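Local atomic coordinates of haloacid dehalogenase-like hydrolase (Salmonella enterica subsp. enterica serovar Typhi, PDB entry 4EZE), a protein that probably catalyses the magnesium-dependent hydrolysis of O-phosphoserine to serine and phosphate, the last step of L-serine biosynthesis, as a member of the haloacid dehalogenase-like superfamily. Residues Tyr27-Gln32 with Asp97-Pro102; Phe196-Ile201 with Tyr216-Ala221. All coordinates share one frame; numbering follows the deposited sequence.

Contact 1: Tyr27-Gln32 with Asp97-Pro102; sequences YFITTQ and DFFIKP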
loop_
_atom_site.group_PDB
_atom_site.type_symbol
_atom_site.label_atom_id
_atom_site.label_comp_id
_atom_site.label_asym_id
_atom_site.label_seq_id
_atom_site.Cartn_x
_atom_site.Cartn_y
_atom_site.Cartn_z
ATOM N N TYR A 27 6.532 16.229 -7.188
ATOM C CA TYR A 27 5.144 16.628 -7.457
ATOM C C TYR A 27 4.444 16.916 -6.146
ATOM O O TYR A 27 4.614 16.178 -5.179
ATOM C CB TYR A 27 4.373 15.492 -8.135
ATOM C CG TYR A 27 4.996 14.931 -9.394
ATOM C CD1 TYR A 27 4.810 15.559 -10.621
ATOM C CD2 TYR A 27 5.738 13.748 -9.361
ATOM C CE1 TYR A 27 5.356 15.037 -11.787
ATOM C CE2 TYR A 27 6.285 13.220 -10.519
ATOM C CZ TYR A 27 6.096 13.875 -11.730
ATOM O OH TYR A 27 6.619 13.354 -12.890
ATOM N N PHE A 28 3.625 17.954 -6.119
ATOM C CA PHE A 28 2.890 18.293 -4.928
ATOM C C PHE A 28 1.417 18.237 -5.229
ATOM O O PHE A 28 0.975 18.822 -6.202
ATOM C CB PHE A 28 3.195 19.721 -4.508
ATOM C CG PHE A 28 4.594 19.920 -4.058
ATOM C CD1 PHE A 28 4.941 19.701 -2.744
ATOM C CD2 PHE A 28 5.563 20.335 -4.951
ATOM C CE1 PHE A 28 6.243 19.883 -2.329
ATOM C CE2 PHE A 28 6.861 20.519 -4.544
ATOM C CZ PHE A 28 7.205 20.276 -3.238
ATOM N N ILE A 29 0.648 17.572 -4.375
ATOM C CA ILE A 29 -0.794 17.523 -4.562
ATOM C C ILE A 29 -1.498 18.024 -3.323
ATOM O O ILE A 29 -1.318 17.483 -2.224
ATOM C CB ILE A 29 -1.292 16.086 -4.804
ATOM C CG1 ILE A 29 -0.525 15.428 -5.957
ATOM C CG2 ILE A 29 -2.788 16.098 -5.053
ATOM C CD1 ILE A 29 0.762 14.744 -5.527
ATOM N N THR A 30 -2.359 19.009 -3.510
ATOM C CA THR A 30 -2.992 19.640 -2.401
ATOM C C THR A 30 -4.384 20.139 -2.765
ATOM O O THR A 30 -4.647 20.386 -3.927
ATOM C CB THR A 30 -2.154 20.847 -1.997
ATOM O OG1 THR A 30 -2.712 21.410 -0.819
ATOM C CG2 THR A 30 -2.160 21.897 -3.116
ATOM N N THR A 31 -5.271 20.311 -1.776
ATOM C CA THR A 31 -6.572 20.972 -2.033
ATOM C C THR A 31 -6.497 22.502 -1.990
ATOM O O THR A 31 -7.459 23.184 -2.369
ATOM C CB THR A 31 -7.651 20.527 -1.043
ATOM O OG1 THR A 31 -7.164 20.744 0.295
ATOM C CG2 THR A 31 -7.982 19.022 -1.260
ATOM N N GLN A 32 -5.360 23.028 -1.529
ATOM C CA GLN A 32 -5.145 24.468 -1.434
ATOM C C GLN A 32 -5.001 25.064 -2.833
ATOM O O GLN A 32 -4.450 24.420 -3.728
ATOM C CB GLN A 32 -3.907 24.771 -0.562
ATOM C CG GLN A 32 -3.419 26.210 -0.673
ATOM C CD GLN A 32 -2.588 26.722 0.515
ATOM O OE1 GLN A 32 -2.738 27.881 0.903
ATOM N NE2 GLN A 32 -1.699 25.880 1.078
ATOM N N ASP A 97 0.189 16.008 -0.055
ATOM C CA ASP A 97 0.997 14.859 -0.397
ATOM C C ASP A 97 2.029 15.312 -1.396
ATOM O O ASP A 97 1.847 16.326 -2.091
ATOM C CB ASP A 97 0.125 13.757 -1.014
ATOM C CG ASP A 97 -0.585 12.931 0.035
ATOM O OD1 ASP A 97 0.130 12.431 0.935
ATOM O OD2 ASP A 97 -1.839 12.790 -0.038
ATOM N N PHE A 98 3.108 14.555 -1.510
ATOM C CA PHE A 98 4.035 14.855 -2.585
ATOM C C PHE A 98 4.732 13.579 -2.977
ATOM O O PHE A 98 4.652 12.572 -2.259
ATOM C CB PHE A 98 5.066 15.890 -2.126
ATOM C CG PHE A 98 5.978 15.393 -1.017
ATOM C CD1 PHE A 98 7.136 14.709 -1.311
ATOM C CD2 PHE A 98 5.668 15.620 0.315
ATOM C CE1 PHE A 98 7.979 14.279 -0.306
ATOM C CE2 PHE A 98 6.501 15.180 1.322
ATOM C CZ PHE A 98 7.654 14.517 1.018
ATOM N N PHE A 99 5.420 13.630 -4.113
ATOM C CA PHE A 99 6.291 12.546 -4.518
ATOM C C PHE A 99 7.576 13.088 -5.085
ATOM O O PHE A 99 7.573 14.030 -5.889
ATOM C CB PHE A 99 5.615 11.680 -5.561
ATOM C CG PHE A 99 4.596 10.768 -4.989
ATOM C CD1 PHE A 99 4.987 9.670 -4.241
ATOM C CD2 PHE A 99 3.245 11.023 -5.160
ATOM C CE1 PHE A 99 4.046 8.819 -3.694
ATOM C CE2 PHE A 99 2.301 10.174 -4.612
ATOM C CZ PHE A 99 2.704 9.072 -3.882
ATOM N N ILE A 100 8.678 12.505 -4.643
ATOM C CA ILE A 100 9.949 12.747 -5.280
ATOM C C ILE A 100 10.069 11.715 -6.377
ATOM O O ILE A 100 10.155 10.524 -6.115
ATOM C CB ILE A 100 11.108 12.619 -4.299
ATOM C CG1 ILE A 100 11.097 13.806 -3.330
ATOM C CG2 ILE A 100 12.430 12.583 -5.050
ATOM C CD1 ILE A 100 11.936 13.539 -2.098
ATOM N N LYS A 101 10.036 12.175 -7.618
ATOM C CA LYS A 101 10.072 11.262 -8.749
ATOM C C LYS A 101 11.280 10.330 -8.686
ATOM O O LYS A 101 12.419 10.766 -8.611
ATOM C CB LYS A 101 10.054 12.041 -10.050
ATOM C CG LYS A 101 10.073 11.176 -11.296
ATOM C CD LYS A 101 9.899 12.051 -12.532
ATOM C CE LYS A 101 10.051 11.270 -13.825
ATOM N NZ LYS A 101 9.569 12.084 -14.978
ATOM N N PRO A 102 11.024 9.022 -8.689
ATOM C CA PRO A 102 12.132 8.098 -8.682
ATOM C C PRO A 102 12.933 8.167 -9.997
ATOM O O PRO A 102 12.379 8.491 -11.036
ATOM C CB PRO A 102 11.443 6.734 -8.539
ATOM C CG PRO A 102 10.052 7.021 -8.081
ATOM C CD PRO A 102 9.719 8.344 -8.682
HETATM O O HOH W 1 8.245 14.141 -15.065
#
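Tyr27 and Phe99 form a hydrogen-bonded antiparallel pair: Tyr27 N donates a hydrogen bond to Phe99 O at 2.8 Å, and Phe99 N returns one to Tyr27 O. Two residues on, the exchange is repeated between Ile29 and Asp97, with a nearly straight bond (176°) from Ile29 N to Asp97 O, although the donor is tilted from the carbonyl plane. The non-hydrogen-bonded pair Phe28 and Phe98 lies between them.

On the face of Phe28 and Phe98 the rings do not stack. Phe28 CD1 rests on Phe98 CB at 3.9 Å, while the Phe98 ring leads away from strand 27-29; its CG stands between the backbone N and the carbonyl carbon (chi1 65°). Both side chains meet Leu87 of helix 81-93, and Phe28 also reaches Leu41 of helix 34-45.

The other face carries Tyr27, Ile29, Asp97 and Phe99. The Tyr27 ring slants past Phe99 CB toward the extended aliphatic chain of Lys101, and Tyr27 OH lies 3.5 Å from Lys101 CD. A water accepts from Tyr27 OH at 2.8 Å; Lys101 NZ has a salt-bridge partner in Asp315. Next to Phe311 the Tyr27 ring is inclined by about 45°, and Phe99 touches Leu312. Asp97 OD1 accepts from Asn302 N, and OD2 is bonded to Tyr303 N and His304 ND1.

Strand 97-100 is an edge of the four-stranded antiparallel sheet, with strand 67-75 on the other flank of 23-29, an order consistent with a ferredoxin-like fold. One face is thus apolar, against the helices; the other joins the C-terminal chain by apolar and aromatic packing and by the buried Asp97 carboxylate, hydrogen-bonded by three nitrogens, while the Lys101 salt bridge adds a charged tie beyond the strand.

Contact 2: Phe196-Ile201 with Tyr216-Ala221; sequences FKTAII and YQLDYA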
loop_
_atom_site.group_PDB
_atom_site.type_symbol
_atom_site.label_atom_id
_atom_site.label_comp_id
_atom_site.label_asym_id
_atom_site.label_seq_id
_atom_site.Cartn_x
_atom_site.Cartn_y
_atom_site.Cartn_z
ATOM N N PHE A 196 2.322 -2.902 -16.232
ATOM C CA PHE A 196 2.678 -3.466 -14.934
ATOM C C PHE A 196 1.801 -4.660 -14.651
ATOM O O PHE A 196 0.648 -4.691 -15.050
ATOM C CB PHE A 196 2.457 -2.456 -13.806
ATOM C CG PHE A 196 3.573 -1.471 -13.649
ATOM C CD1 PHE A 196 3.595 -0.302 -14.403
ATOM C CD2 PHE A 196 4.571 -1.684 -12.720
ATOM C CE1 PHE A 196 4.608 0.636 -14.249
ATOM C CE2 PHE A 196 5.598 -0.759 -12.570
ATOM C CZ PHE A 196 5.617 0.399 -13.328
ATOM N N LYS A 197 2.345 -5.628 -13.922
ATOM C CA LYS A 197 1.520 -6.657 -13.306
ATOM C C LYS A 197 1.080 -6.230 -11.899
ATOM O O LYS A 197 1.862 -5.621 -11.157
ATOM C CB LYS A 197 2.307 -7.963 -13.230
ATOM C CG LYS A 197 2.788 -8.481 -14.586
ATOM C CD LYS A 197 1.635 -8.646 -15.569
ATOM C CE LYS A 197 2.043 -9.497 -16.761
ATOM N NZ LYS A 197 2.551 -10.816 -16.277
ATOM N N THR A 198 -0.161 -6.559 -11.535
ATOM C CA THR A 198 -0.681 -6.305 -10.188
ATOM C C THR A 198 -0.682 -7.569 -9.331
ATOM O O THR A 198 -0.963 -8.660 -9.815
ATOM C CB THR A 198 -2.129 -5.803 -10.230
ATOM O OG1 THR A 198 -2.951 -6.794 -10.853
ATOM C CG2 THR A 198 -2.238 -4.508 -11.007
ATOM N N ALA A 199 -0.391 -7.406 -8.047
ATOM C CA ALA A 199 -0.408 -8.504 -7.096
ATOM C C ALA A 199 -1.012 -8.051 -5.765
ATOM O O ALA A 199 -0.831 -6.905 -5.351
ATOM C CB ALA A 199 1.006 -9.012 -6.863
ATOM N N ILE A 200 -1.739 -8.950 -5.112
ATOM C CA ILE A 200 -1.979 -8.820 -3.690
ATOM C C ILE A 200 -1.057 -9.768 -2.961
ATOM O O ILE A 200 -0.969 -10.939 -3.319
ATOM C CB ILE A 200 -3.433 -9.126 -3.306
ATOM C CG1 ILE A 200 -4.295 -7.923 -3.665
ATOM C CG2 ILE A 200 -3.552 -9.409 -1.811
ATOM C CD1 ILE A 200 -5.685 -8.038 -3.117
ATOM N N ILE A 201 -0.361 -9.255 -1.946
ATOM C CA ILE A 201 0.464 -10.096 -1.082
ATOM C C ILE A 201 0.141 -9.742 0.359
ATOM O O ILE A 201 0.321 -8.593 0.762
ATOM C CB ILE A 201 1.964 -9.895 -1.345
ATOM C CG1 ILE A 201 2.290 -10.180 -2.818
ATOM C CG2 ILE A 201 2.768 -10.831 -0.462
ATOM C CD1 ILE A 201 3.773 -10.028 -3.168
ATOM N N TYR A 216 -11.381 -8.234 -9.340
ATOM C CA TYR A 216 -10.800 -7.022 -9.916
ATOM C C TYR A 216 -9.726 -7.328 -10.917
ATOM O O TYR A 216 -8.954 -6.449 -11.269
ATOM C CB TYR A 216 -10.205 -6.119 -8.839
ATOM C CG TYR A 216 -11.223 -5.622 -7.868
ATOM C CD1 TYR A 216 -12.098 -4.618 -8.219
ATOM C CD2 TYR A 216 -11.332 -6.164 -6.609
ATOM C CE1 TYR A 216 -13.062 -4.172 -7.342
ATOM C CE2 TYR A 216 -12.293 -5.712 -5.721
ATOM C CZ TYR A 216 -13.153 -4.703 -6.097
ATOM O OH TYR A 216 -14.118 -4.219 -5.225
ATOM N N GLN A 217 -9.655 -8.579 -11.358
ATOM C CA GLN A 217 -8.788 -8.909 -12.480
ATOM C C GLN A 217 -7.312 -8.777 -12.148
ATOM O O GLN A 217 -6.514 -8.600 -13.051
ATOM C CB GLN A 217 -9.083 -7.980 -13.669
ATOM C CG GLN A 217 -10.493 -8.066 -14.233
ATOM C CD GLN A 217 -10.826 -9.462 -14.711
ATOM O OE1 GLN A 217 -10.988 -9.697 -15.908
ATOM N NE2 GLN A 217 -10.909 -10.403 -13.777
ATOM N N LEU A 218 -6.939 -8.847 -10.872
ATOM C CA LEU A 218 -5.529 -8.731 -10.503
ATOM C C LEU A 218 -4.778 -9.903 -11.114
ATOM O O LEU A 218 -5.353 -10.966 -11.313
ATOM C CB LEU A 218 -5.348 -8.691 -8.979
ATOM C CG LEU A 218 -6.198 -7.626 -8.292
ATOM C CD1 LEU A 218 -5.895 -7.530 -6.805
ATOM C CD2 LEU A 218 -5.950 -6.294 -8.986
ATOM N N ASP A 219 -3.500 -9.711 -11.424
ATOM C CA ASP A 219 -2.732 -10.766 -12.084
ATOM C C ASP A 219 -2.372 -11.855 -11.094
ATOM O O ASP A 219 -2.484 -13.039 -11.406
ATOM C CB ASP A 219 -1.466 -10.208 -12.732
ATOM C CG ASP A 219 -1.755 -9.055 -13.664
ATOM O OD1 ASP A 219 -2.514 -9.227 -14.642
ATOM O OD2 ASP A 219 -1.228 -7.965 -13.415
ATOM N N TYR A 220 -1.957 -11.449 -9.895
ATOM C CA TYR A 220 -1.549 -12.403 -8.855
ATOM C C TYR A 220 -2.161 -12.089 -7.504
ATOM O O TYR A 220 -2.642 -10.979 -7.255
ATOM C CB TYR A 220 -0.019 -12.433 -8.728
ATOM C CG TYR A 220 0.651 -12.761 -10.037
ATOM C CD1 TYR A 220 0.877 -14.077 -10.403
ATOM C CD2 TYR A 220 1.015 -11.753 -10.931
ATOM C CE1 TYR A 220 1.463 -14.390 -11.612
ATOM C CE2 TYR A 220 1.607 -12.055 -12.143
ATOM C CZ TYR A 220 1.825 -13.380 -12.476
ATOM O OH TYR A 220 2.406 -13.713 -13.669
ATOM N N ALA A 221 -2.101 -13.073 -6.619
ATOM C CA ALA A 221 -2.711 -12.969 -5.314
ATOM C C ALA A 221 -2.145 -14.105 -4.464
ATOM O O ALA A 221 -2.136 -15.242 -4.886
ATOM C CB ALA A 221 -4.227 -13.066 -5.431
#
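The parallel pairing of Phe196-Ile201 with Tyr216-Ala221 closes a beta-alpha-beta unit in the Rossmann-like core of this HAD-family hydrolase, helix 206-216 being the crossover. Tyr220 N donates to Thr198 O at 3.0 Å, and Ile200 N to Tyr220 O from above the carbonyl plane.

Just before strand 220-224, Asp219 and Thr198 grip each other. Asp219 OD2 accepts from Thr198 N at 2.6 Å through its anti lone pair, and Asp219 N donates to Thr198 OG1 at 3.0 Å. The hydroxyl is brought there by chi1 of 60°, which sets OG1 between the backbone N and the carbonyl carbon. Side chains pack on both faces: Ala199 CB meets Tyr220 CB at 4.0 Å, while Leu218 CD1 presses on Ile200 CG1 at 3.5 Å. Lys197 crosses Asp219 at about a right angle, its CD 3.6 Å from OD2.

Strand 220-224 is the outermost of the parallel sheet within the chain; across strand 197-202 lies strand 110-113. The side chain of Ile200 lies about 6 Å from that of Asp114, the predicted nucleophile. Helix 244-258 covers Tyr220 through Leu258, whereas Ile200 faces Thr209 of helix 206-216 and Met115 and Phe119 of helix 115-119.

In the fold
From the N terminus, strand 23-29 runs into helix 34-45, strands 56-62 and 67-75, and helix 81-93 before contact 1 closes this excursion by laying strand 97-100 beside the first strand, at an edge of the antiparallel sheet. The chain then enters the parallel sheet at strand 110-113 and passes through a series of helices to strand 197-202. Contact 2 closes the much shorter loop through helix 206-216. The two closures follow in series, neither nested nor crossing, with centres about 26 Å apart. Contact 1 belongs to the N-terminal alpha+beta (ferredoxin-like) portion and contact 2 to the catalytic core, where strand 110-113 leads directly to Asp114.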